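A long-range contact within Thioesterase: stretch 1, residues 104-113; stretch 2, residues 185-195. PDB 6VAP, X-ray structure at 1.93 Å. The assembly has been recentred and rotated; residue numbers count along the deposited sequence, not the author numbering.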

ATOM      1  N   ALA A 104      -3.945  -1.503  -2.074  1.00 21.79           N
ATOM      2  CA  ALA A 104      -3.351  -1.551  -3.405  1.00 22.81           C
ATOM      3  C   ALA A 104      -3.988  -2.623  -4.256  1.00 29.55           C
ATOM      4  O   ALA A 104      -4.193  -2.409  -5.457  1.00 26.13           O
ATOM      5  CB  ALA A 104      -1.838  -1.776  -3.336  1.00 17.74           C
ATOM      6  N   PHE A 105      -4.303  -3.770  -3.651  1.00 19.44           N
ATOM      7  CA  PHE A 105      -4.924  -4.847  -4.397  1.00 18.11           C
ATOM      8  C   PHE A 105      -6.325  -4.468  -4.822  1.00 32.15           C
ATOM      9  O   PHE A 105      -6.750  -4.814  -5.919  1.00 20.89           O
ATOM     10  CB  PHE A 105      -4.947  -6.113  -3.558  1.00 21.28           C
ATOM     11  CG  PHE A 105      -5.938  -7.144  -4.043  1.00 20.08           C
ATOM     12  CD1 PHE A 105      -5.637  -7.985  -5.119  1.00 27.31           C
ATOM     13  CD2 PHE A 105      -7.128  -7.311  -3.407  1.00 18.97           C
ATOM     14  CE1 PHE A 105      -6.533  -8.931  -5.539  1.00 28.39           C
ATOM     15  CE2 PHE A 105      -8.022  -8.259  -3.820  1.00 20.64           C
ATOM     16  CZ  PHE A 105      -7.725  -9.079  -4.893  1.00 33.99           C
ATOM     17  N   GLU A 106      -7.077  -3.823  -3.938  1.00 14.31           N
ATOM     18  CA  GLU A 106      -8.432  -3.392  -4.252  1.00 14.82           C
ATOM     19  C   GLU A 106      -8.425  -2.334  -5.342  1.00 19.38           C
ATOM     20  O   GLU A 106      -9.285  -2.354  -6.231  1.00 19.17           O
ATOM     21  CB  GLU A 106      -9.100  -2.882  -2.974  1.00 20.38           C
ATOM     22  CG  GLU A 106      -9.516  -3.966  -2.007  1.00 23.15           C
ATOM     23  CD  GLU A 106     -10.584  -4.882  -2.621  1.00 31.63           C
ATOM     24  OE1 GLU A 106     -11.257  -4.433  -3.556  1.00 32.63           O
ATOM     25  OE2 GLU A 106     -10.708  -6.027  -2.167  1.00 27.69           O
ATOM     26  N   LEU A 107      -7.462  -1.412  -5.285  1.00 29.87           N
ATOM     27  CA  LEU A 107      -7.313  -0.420  -6.346  1.00 16.25           C
ATOM     28  C   LEU A 107      -6.943  -1.086  -7.657  1.00 20.37           C
ATOM     29  O   LEU A 107      -7.471  -0.727  -8.714  1.00 22.69           O
ATOM     30  CB  LEU A 107      -6.252   0.618  -5.956  1.00 20.38           C
ATOM     31  CG  LEU A 107      -6.627   1.496  -4.789  1.00 20.51           C
ATOM     32  CD1 LEU A 107      -5.385   2.285  -4.264  1.00 28.05           C
ATOM     33  CD2 LEU A 107      -7.708   2.484  -5.235  1.00 28.64           C
ATOM     34  N   ALA A 108      -6.130  -2.136  -7.595  1.00 17.66           N
ATOM     35  CA  ALA A 108      -5.784  -2.852  -8.817  1.00 21.85           C
ATOM     36  C   ALA A 108      -7.015  -3.478  -9.455  1.00 26.99           C
ATOM     37  O   ALA A 108      -7.211  -3.419 -10.673  1.00 27.64           O
ATOM     38  CB  ALA A 108      -4.728  -3.907  -8.520  1.00 26.88           C
ATOM     39  N   ARG A 109      -7.853  -4.098  -8.639  1.00 16.10           N
ATOM     40  CA  ARG A 109      -9.097  -4.663  -9.124  1.00 17.60           C
ATOM     41  C   ARG A 109      -9.918  -3.624  -9.848  1.00 19.30           C
ATOM     42  O   ARG A 109     -10.483  -3.913 -10.905  1.00 25.25           O
ATOM     43  CB  ARG A 109      -9.904  -5.226  -7.947  1.00 23.89           C
ATOM     44  CG  ARG A 109      -9.573  -6.610  -7.512  1.00 35.07           C
ATOM     45  CD  ARG A 109     -10.432  -7.015  -6.297  1.00 25.53           C
ATOM     46  NE  ARG A 109     -10.905  -8.391  -6.393  1.00 48.93           N
ATOM     47  CZ  ARG A 109     -11.756  -8.940  -5.543  1.00 42.76           C
ATOM     48  NH1 ARG A 109     -12.242  -8.217  -4.543  1.00 42.82           N
ATOM     49  NH2 ARG A 109     -12.091 -10.204  -5.686  1.00 57.60           N
ATOM     50  N   ARG A 110      -9.972  -2.399  -9.306  1.00 29.45           N
ATOM     51  CA  ARG A 110     -10.764  -1.338  -9.927  1.00 26.43           C
ATOM     52  C   ARG A 110     -10.125  -0.787 -11.209  1.00 30.90           C
ATOM     53  O   ARG A 110     -10.828  -0.414 -12.156  1.00 30.76           O
ATOM     54  CB  ARG A 110     -10.967  -0.237  -8.893  1.00 22.98           C
ATOM     55  CG  ARG A 110     -11.937  -0.620  -7.806  1.00 26.20           C
ATOM     56  CD  ARG A 110     -11.649   0.134  -6.521  1.00 25.10           C
ATOM     57  NE  ARG A 110     -12.740  -0.032  -5.533  1.00 39.37           N
ATOM     58  CZ  ARG A 110     -12.848  -1.089  -4.726  1.00 38.73           C
ATOM     59  NH1 ARG A 110     -11.976  -2.090  -4.808  1.00 27.67           N
ATOM     60  NH2 ARG A 110     -13.837  -1.162  -3.859  1.00 36.63           N
ATOM     61  N   PHE A 111      -8.800  -0.689 -11.250  1.00 19.67           N
ATOM     62  CA  PHE A 111      -8.132  -0.267 -12.472  1.00 24.74           C
ATOM     63  C   PHE A 111      -8.426  -1.238 -13.596  1.00 25.58           C
ATOM     64  O   PHE A 111      -8.787  -0.817 -14.698  1.00 24.50           O
ATOM     65  CB  PHE A 111      -6.630  -0.139 -12.240  1.00 28.76           C
ATOM     66  CG  PHE A 111      -6.224   1.166 -11.610  1.00 20.51           C
ATOM     67  CD1 PHE A 111      -6.321   2.361 -12.324  1.00 20.46           C
ATOM     68  CD2 PHE A 111      -5.703   1.199 -10.341  1.00 32.40           C
ATOM     69  CE1 PHE A 111      -5.941   3.553 -11.780  1.00 27.68           C
ATOM     70  CE2 PHE A 111      -5.298   2.404  -9.771  1.00 29.81           C
ATOM     71  CZ  PHE A 111      -5.430   3.582 -10.473  1.00 30.20           C
ATOM     72  N   GLU A 112      -8.298  -2.543 -13.321  1.00 29.49           N
ATOM     73  CA  GLU A 112      -8.493  -3.556 -14.350  1.00 33.40           C
ATOM     74  C   GLU A 112      -9.934  -3.591 -14.827  1.00 45.06           C
ATOM     75  O   GLU A 112     -10.181  -3.690 -16.031  1.00 31.94           O
ATOM     76  CB  GLU A 112      -8.081  -4.925 -13.820  1.00 43.22           C
ATOM     77  CG  GLU A 112      -6.585  -5.032 -13.469  1.00 47.42           C
ATOM     78  CD  GLU A 112      -6.065  -6.479 -13.565  1.00 51.40           C
ATOM     79  OE1 GLU A 112      -6.896  -7.422 -13.722  1.00 40.57           O
ATOM     80  OE2 GLU A 112      -4.823  -6.659 -13.499  1.00 36.83           O
ATOM     81  N   SER A 113     -10.900  -3.506 -13.912  1.00 37.76           N
ATOM     82  CA  SER A 113     -12.296  -3.475 -14.351  1.00 41.80           C
ATOM     83  C   SER A 113     -12.577  -2.256 -15.221  1.00 35.16           C
ATOM     84  O   SER A 113     -13.482  -2.275 -16.069  1.00 32.91           O
ATOM     85  CB  SER A 113     -13.216  -3.492 -13.137  1.00 40.12           C
ATOM     86  OG  SER A 113     -13.292  -4.815 -12.605  1.00 55.82           O
ATOM     87  N   ARG A 185     -13.094  -7.850   4.462  1.00 23.49           N
ATOM     88  CA  ARG A 185     -13.723  -9.103   4.016  1.00 28.39           C
ATOM     89  C   ARG A 185     -13.467  -9.192   2.500  1.00 24.56           C
ATOM     90  O   ARG A 185     -13.973  -8.349   1.841  1.00 37.00           O
ATOM     91  CB  ARG A 185     -15.202  -9.114   4.424  1.00 34.02           C
ATOM     92  CG  ARG A 185     -15.436  -8.741   5.884  1.00 60.20           C
ATOM     93  CD  ARG A 185     -16.830  -8.959   6.442  1.00 86.80           C
ATOM     94  NE  ARG A 185     -17.748  -7.900   6.039  1.00124.67           N
ATOM     95  CZ  ARG A 185     -19.088  -8.004   5.959  1.00166.83           C
ATOM     96  NH1 ARG A 185     -19.721  -9.138   6.231  1.00178.76           N
ATOM     97  NH2 ARG A 185     -19.789  -6.959   5.580  1.00185.09           N
ATOM     98  N   TYR A 186     -12.638 -10.115   2.015  1.00 24.39           N
ATOM     99  CA  TYR A 186     -12.362 -10.319   0.606  1.00 27.85           C
ATOM    100  C   TYR A 186     -13.630 -10.818  -0.060  1.00 26.61           C
ATOM    101  O   TYR A 186     -14.234 -11.802   0.371  1.00 29.98           O
ATOM    102  CB  TYR A 186     -11.234 -11.330   0.434  1.00 35.89           C
ATOM    103  CG  TYR A 186     -11.031 -11.780  -0.991  1.00 23.94           C
ATOM    104  CD1 TYR A 186     -10.606 -10.890  -1.978  1.00 22.62           C
ATOM    105  CD2 TYR A 186     -11.235 -13.096  -1.348  1.00 32.22           C
ATOM    106  CE1 TYR A 186     -10.433 -11.299  -3.253  1.00 23.37           C
ATOM    107  CE2 TYR A 186     -11.042 -13.526  -2.640  1.00 29.44           C
ATOM    108  CZ  TYR A 186     -10.629 -12.620  -3.595  1.00 34.40           C
ATOM    109  OH  TYR A 186     -10.444 -13.027  -4.890  1.00 40.49           O
ATOM    110  N   ARG A 187     -14.066 -10.122  -1.076  1.00 32.26           N
ATOM    111  CA  ARG A 187     -15.183 -10.617  -1.874  1.00 33.76           C
ATOM    112  C   ARG A 187     -14.621 -11.200  -3.154  1.00 29.90           C
ATOM    113  O   ARG A 187     -14.003 -10.454  -3.905  1.00 28.38           O
ATOM    114  CB  ARG A 187     -16.167  -9.500  -2.194  1.00 75.79           C
ATOM    115  CG  ARG A 187     -16.343  -8.525  -1.051  1.00111.19           C
ATOM    116  CD  ARG A 187     -17.349  -7.445  -1.403  1.00130.26           C
ATOM    117  NE  ARG A 187     -17.343  -6.364  -0.419  1.00139.58           N
ATOM    118  CZ  ARG A 187     -17.279  -5.068  -0.716  1.00140.59           C
ATOM    119  NH1 ARG A 187     -17.213  -4.663  -1.978  1.00140.21           N
ATOM    120  NH2 ARG A 187     -17.281  -4.172   0.258  1.00141.35           N
ATOM    121  N   PRO A 188     -14.812 -12.486  -3.426  1.00 37.83           N
ATOM    122  CA  PRO A 188     -14.248 -13.076  -4.648  1.00 41.78           C
ATOM    123  C   PRO A 188     -14.702 -12.333  -5.897  1.00 48.01           C
ATOM    124  O   PRO A 188     -15.841 -11.865  -5.993  1.00 48.20           O
ATOM    125  CB  PRO A 188     -14.783 -14.516  -4.619  1.00 57.78           C
ATOM    126  CG  PRO A 188     -15.062 -14.803  -3.190  1.00 57.59           C
ATOM    127  CD  PRO A 188     -15.478 -13.488  -2.583  1.00 50.04           C
ATOM    128  N   GLY A 189     -13.794 -12.244  -6.863  1.00 42.41           N
ATOM    129  CA  GLY A 189     -14.065 -11.629  -8.139  1.00 45.62           C
ATOM    130  C   GLY A 189     -13.087 -12.125  -9.187  1.00 42.17           C
ATOM    131  O   GLY A 189     -12.292 -13.047  -8.954  1.00 35.36           O
ATOM    132  N   PRO A 190     -13.125 -11.520 -10.372  1.00 49.54           N
ATOM    133  CA  PRO A 190     -12.179 -11.928 -11.419  1.00 42.65           C
ATOM    134  C   PRO A 190     -10.753 -11.753 -10.942  1.00 36.08           C
ATOM    135  O   PRO A 190     -10.430 -10.766 -10.279  1.00 38.39           O
ATOM    136  CB  PRO A 190     -12.494 -10.987 -12.584  1.00 36.91           C
ATOM    137  CG  PRO A 190     -13.897 -10.481 -12.307  1.00 45.62           C
ATOM    138  CD  PRO A 190     -14.018 -10.428 -10.801  1.00 42.17           C
ATOM    139  N   LYS A 191      -9.909 -12.737 -11.248  1.00 31.95           N
ATOM    140  CA  LYS A 191      -8.490 -12.631 -10.934  1.00 33.01           C
ATOM    141  C   LYS A 191      -7.868 -11.415 -11.618  1.00 28.83           C
ATOM    142  O   LYS A 191      -8.335 -10.953 -12.655  1.00 30.47           O
ATOM    143  CB  LYS A 191      -7.737 -13.891 -11.383  1.00 36.46           C
ATOM    144  CG  LYS A 191      -7.892 -15.084 -10.429  1.00 38.38           C
ATOM    145  CD  LYS A 191      -6.935 -16.211 -10.854  1.00 39.44           C
ATOM    146  CE  LYS A 191      -7.151 -17.450 -10.034  1.00 46.34           C
ATOM    147  NZ  LYS A 191      -6.229 -18.554 -10.453  1.00 51.98           N
ATOM    148  N   LEU A 192      -6.770 -10.916 -11.057  1.00 32.34           N
ATOM    149  CA  LEU A 192      -6.009  -9.892 -11.769  1.00 33.09           C
ATOM    150  C   LEU A 192      -5.261 -10.509 -12.963  1.00 28.25           C
ATOM    151  O   LEU A 192      -5.107 -11.723 -13.086  1.00 29.42           O
ATOM    152  CB  LEU A 192      -5.046  -9.189 -10.805  1.00 31.91           C
ATOM    153  CG  LEU A 192      -5.699  -8.433  -9.645  1.00 26.03           C
ATOM    154  CD1 LEU A 192      -4.640  -8.025  -8.619  1.00 25.40           C
ATOM    155  CD2 LEU A 192      -6.464  -7.200 -10.100  1.00 38.15           C
ATOM    156  N   ARG A 193      -4.764  -9.729 -13.894  1.00 28.91           N
ATOM    157  CA  ARG A 193      -3.846 -10.198 -14.952  1.00 41.56           C
ATOM    158  C   ARG A 193      -2.485  -9.522 -14.804  1.00 29.82           C
ATOM    159  O   ARG A 193      -1.535  -9.992 -15.370  1.00 36.79           O
ATOM    160  CB  ARG A 193      -4.433  -9.911 -16.334  1.00 42.28           C
ATOM    161  CG  ARG A 193      -5.776 -10.581 -16.573  1.00 53.73           C
ATOM    162  CD  ARG A 193      -6.460 -10.074 -17.824  1.00 69.08           C
ATOM    163  NE  ARG A 193      -7.724  -9.453 -17.468  1.00 79.35           N
ATOM    164  CZ  ARG A 193      -7.850  -8.180 -17.137  1.00 77.98           C
ATOM    165  NH1 ARG A 193      -6.798  -7.384 -17.211  1.00 78.07           N
ATOM    166  NH2 ARG A 193      -9.026  -7.709 -16.780  1.00 69.81           N
ATOM    167  N   CYS A 194      -2.396  -8.443 -14.059  1.00 27.87           N
ATOM    168  CA  CYS A 194      -1.131  -7.718 -13.912  1.00 27.41           C
ATOM    169  C   CYS A 194      -0.203  -8.553 -13.067  1.00 26.90           C
ATOM    170  O   CYS A 194      -0.631  -9.221 -12.206  1.00 27.59           O
ATOM    171  CB  CYS A 194      -1.244  -6.439 -13.108  1.00 29.39           C
ATOM    172  SG  CYS A 194      -1.786  -6.749 -11.420  1.00 35.49           S
ATOM    173  N   PRO A 195       1.288  -8.594 -13.207  1.00 27.80           N
ATOM    174  CA  PRO A 195       2.255  -9.238 -12.309  1.00 28.04           C
ATOM    175  C   PRO A 195       2.038  -8.823 -10.863  1.00 25.03           C
ATOM    176  O   PRO A 195       1.685  -7.691 -10.551  1.00 23.89           O
ATOM    177  CB  PRO A 195       3.608  -8.750 -12.832  1.00 30.59           C
ATOM    178  CG  PRO A 195       3.352  -8.360 -14.266  1.00 37.02           C
ATOM    179  CD  PRO A 195       1.945  -7.844 -14.292  1.00 30.94           C
TER
HETATM  180  O   HOH W   1     -13.089  -7.356  -1.391  1.00 32.11           O
HETATM  181  O   HOH W   2     -10.459 -11.026  -7.390  1.00 72.61           O
HETATM  182  O   HOH W   3      -7.791  -4.707 -17.797  1.00 34.43           O
HETATM  183  O   HOH W   4      -9.295  -8.101 -13.119  1.00 45.74           O

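The carboxylate of Glu112, buried on the helix, accepts from two consecutive backbone amides, Arg193 N and Cys194 N, of a loop with no regular secondary structure. Both carboxylate oxygens accept from the amide of Arg193, with Arg193 N to Glu112 OE1 and Arg193 N to Glu112 OE2 each 3.1 Å, and Glu112 OE2 also accepts from Cys194 N at 3.1 Å. A carboxylate suits this position because its two acceptor oxygens can serve two consecutive N-H groups. The CA-to-CB bond of Glu112 points toward the loop, and an m, t side chain extends the carboxylate to it. Arg193 adds a salt bridge, Arg193 NH1 lying 3.5 Å from Glu112 OE1; the oxygen sits over the face of the guanidinium, so the attraction is one of charge alone. Water 4 donates to both Glu112 OE1 and Lys191 O.

One turn earlier, Arg109 supplies the converse arrangement, a helix side chain donating to a loop carbonyl. Its CA-to-CB bond runs sideways, but the long chain brings the guanidinium to the loop, where Arg187 O accepts from Arg109 NH2 at 2.6 Å and from Arg109 NH1 at 2.9 Å. Tyr186 lies over one face of the guanidinium, Tyr186 CE1 being 3.1 Å from Arg109 NH2. Water 2 accepts from Arg109 NH2 at 2.5 Å and donates to Pro190 O at 2.9 Å, tying the arginine to a second loop carbonyl.

Between these polar sites, buried Leu192 packs against the helix. Leu192 CD1 lies 3.6 Å from Phe105 CD1, while Leu192 CD2 approaches Ala108 CB at 4.0 Å; the small alanine side chain, directed toward the loop, makes an apolar contact with this branch. Tyr186 CE1 lies at the edge of the Phe105 ring, 3.9 Å from Phe105 CZ, extending the apolar contact. In all, 546 Å² is buried between the stretches, both sides summed.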